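Local coordinates for hydrogenase expression/formation protein (HypB) (Archaeoglobus fulgidus, PDB 2WSM), which dimerises in a GTP-dependent way and probably hydrolyses GTP and binds nickel and zinc in hydrogenase maturation, at residues M136-E141 / I161-L166. Residues are numbered along the deposited sequence; the frame is centred on the assembly and turned at random.
Sequences MVSVTE and INKVAL
V139 turns CG1 anti to its carbonyl carbon (chi1 -67°), setting one methyl against I161 and V164 and the other against the peptide of K163; N162, its CG anti to the backbone N (chi1 -164°), carries its side-chain amide to the face turned away from V137 and I161, where ND2 lies 4.0 Å from CE of M136. CG1 of V139 meets CG2 of I161 at 4.1 Å, the two side chains crossing at about a right angle, while CG2 of V139 presses on the carbonyl O of K163 at 3.1 Å. An alanine in place of V139 would probably open a gap between I161, V164 and the K163 carbonyl. Two parallel strands end together here, an instance of P-loop GTPases carrying functional residues at the C-terminal ends of their strands: N162 N gives its hydrogen to V137 O (2.7 Å), and V139 N returns one to N162 O (3.1 Å). Beyond this the backbone pairing stops, though V139 still packs on L166, and K163 takes a left-handed helical conformation before the 3-10 segment 164-166. S138 N-H runs nearly straight (172°) to E141 OE2, above the carboxylate plane, and S138 OG shares a hydrogen bond with T140 OG1 at 2.7 Å. The methylene chain of K163 lies alongside the S138 hydroxyl, with CD 3.7 Å from OG. N162 and K163 probably correspond to the NK of the guanine-recognition NKxD motif, though alanine stands in place of its aspartate. N162 ND2 donates a hydrogen bond to S41 O in the probable P-loop, and K163 NZ a weak one to G40 O. Strands 132-138 and 158-162 are sheet neighbours, flanked by 31-37 and 189-192; helix 174-184 packs on V137, V139 and I161, helix 43-54 on M136.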
loop_
_atom_site.group_PDB
_atom_site.type_symbol
_atom_site.label_atom_id
_atom_site.label_comp_id
_atom_site.label_asym_id
_atom_site.label_seq_id
_atom_site.Cartn_x
_atom_site.Cartn_y
_atom_site.Cartn_z
ATOM N N MET A 136 -2.517 -3.758 13.239
ATOM C CA MET A 136 -2.877 -5.037 13.816
ATOM C C MET A 136 -2.503 -6.170 12.879
ATOM O O MET A 136 -2.758 -6.098 11.681
ATOM C CB MET A 136 -4.385 -5.089 14.075
ATOM C CG MET A 136 -4.873 -4.113 15.137
ATOM S SD MET A 136 -6.637 -4.293 15.486
ATOM C CE MET A 136 -6.681 -5.931 16.205
ATOM N N VAL A 137 -1.910 -7.221 13.430
ATOM C CA VAL A 137 -1.682 -8.434 12.664
ATOM C C VAL A 137 -2.027 -9.670 13.499
ATOM O O VAL A 137 -1.740 -9.734 14.698
ATOM C CB VAL A 137 -0.229 -8.516 12.140
ATOM C CG1 VAL A 137 0.750 -8.759 13.288
ATOM C CG2 VAL A 137 -0.106 -9.598 11.095
ATOM N N SER A 138 -2.661 -10.641 12.863
ATOM C CA SER A 138 -3.000 -11.890 13.529
ATOM C C SER A 138 -1.920 -12.933 13.231
ATOM O O SER A 138 -1.312 -12.900 12.158
ATOM C CB SER A 138 -4.382 -12.372 13.072
ATOM O OG SER A 138 -4.496 -13.783 13.149
ATOM N N VAL A 139 -1.679 -13.844 14.177
ATOM C CA VAL A 139 -0.659 -14.880 13.994
ATOM C C VAL A 139 -1.024 -15.838 12.872
ATOM O O VAL A 139 -0.161 -16.520 12.332
ATOM C CB VAL A 139 -0.380 -15.713 15.279
ATOM C CG1 VAL A 139 0.260 -14.852 16.359
ATOM C CG2 VAL A 139 -1.647 -16.411 15.773
ATOM N N THR A 140 -2.305 -15.882 12.526
ATOM C CA THR A 140 -2.782 -16.762 11.464
ATOM C C THR A 140 -2.349 -16.270 10.094
ATOM O O THR A 140 -2.541 -16.958 9.094
ATOM C CB THR A 140 -4.319 -16.900 11.491
ATOM O OG1 THR A 140 -4.919 -15.630 11.214
ATOM C CG2 THR A 140 -4.786 -17.369 12.860
ATOM N N GLU A 141 -1.760 -15.079 10.049
ATOM C CA GLU A 141 -1.312 -14.502 8.783
ATOM C C GLU A 141 0.093 -14.976 8.409
ATOM O O GLU A 141 0.572 -14.715 7.307
ATOM C CB GLU A 141 -1.356 -12.972 8.844
ATOM C CG GLU A 141 -2.763 -12.404 8.924
ATOM C CD GLU A 141 -2.781 -10.918 9.238
ATOM O OE1 GLU A 141 -2.184 -10.132 8.469
ATOM O OE2 GLU A 141 -3.402 -10.540 10.253
ATOM N N ILE A 161 -0.028 -7.651 17.925
ATOM C CA ILE A 161 0.065 -9.028 17.469
ATOM C C ILE A 161 -1.079 -9.807 18.118
ATOM O O ILE A 161 -1.186 -9.872 19.337
ATOM C CB ILE A 161 1.438 -9.639 17.794
ATOM C CG1 ILE A 161 2.548 -8.744 17.235
ATOM C CG2 ILE A 161 1.552 -11.030 17.216
ATOM C CD1 ILE A 161 3.931 -9.071 17.764
ATOM N N ASN A 162 -1.924 -10.394 17.280
ATOM C CA ASN A 162 -3.275 -10.762 17.656
ATOM C C ASN A 162 -3.532 -12.258 17.583
ATOM O O ASN A 162 -2.842 -12.986 16.864
ATOM C CB ASN A 162 -4.266 -10.026 16.733
ATOM C CG ASN A 162 -5.682 -10.031 17.272
ATOM O OD1 ASN A 162 -5.896 -10.145 18.474
ATOM N ND2 ASN A 162 -6.657 -9.906 16.383
ATOM N N LYS A 163 -4.544 -12.702 18.326
ATOM C CA LYS A 163 -4.938 -14.104 18.358
ATOM C C LYS A 163 -3.749 -14.999 18.702
ATOM O O LYS A 163 -3.589 -16.079 18.132
ATOM C CB LYS A 163 -5.558 -14.523 17.015
ATOM C CG LYS A 163 -6.805 -13.738 16.624
ATOM C CD LYS A 163 -7.427 -14.252 15.321
ATOM C CE LYS A 163 -8.263 -13.163 14.644
ATOM N NZ LYS A 163 -9.273 -13.686 13.666
ATOM N N VAL A 164 -2.915 -14.550 19.636
ATOM C CA VAL A 164 -1.697 -15.294 19.976
ATOM C C VAL A 164 -1.961 -16.700 20.538
ATOM O O VAL A 164 -1.146 -17.608 20.354
ATOM C CB VAL A 164 -0.781 -14.511 20.945
ATOM C CG1 VAL A 164 -0.405 -13.161 20.352
ATOM C CG2 VAL A 164 -1.450 -14.344 22.304
ATOM N N ALA A 165 -3.090 -16.887 21.217
ATOM C CA ALA A 165 -3.416 -18.203 21.772
ATOM C C ALA A 165 -3.622 -19.257 20.681
ATOM O O ALA A 165 -3.788 -20.438 20.979
ATOM C CB ALA A 165 -4.636 -18.128 22.690
ATOM N N LEU A 166 -3.614 -18.828 19.424
ATOM C CA LEU A 166 -3.665 -19.757 18.300
ATOM C C LEU A 166 -2.276 -19.968 17.696
ATOM O O LEU A 166 -2.115 -20.736 16.748
ATOM C CB LEU A 166 -4.629 -19.254 17.221
ATOM C CG LEU A 166 -6.096 -19.101 17.636
ATOM C CD1 LEU A 166 -6.960 -18.736 16.441
ATOM C CD2 LEU A 166 -6.606 -20.372 18.295
#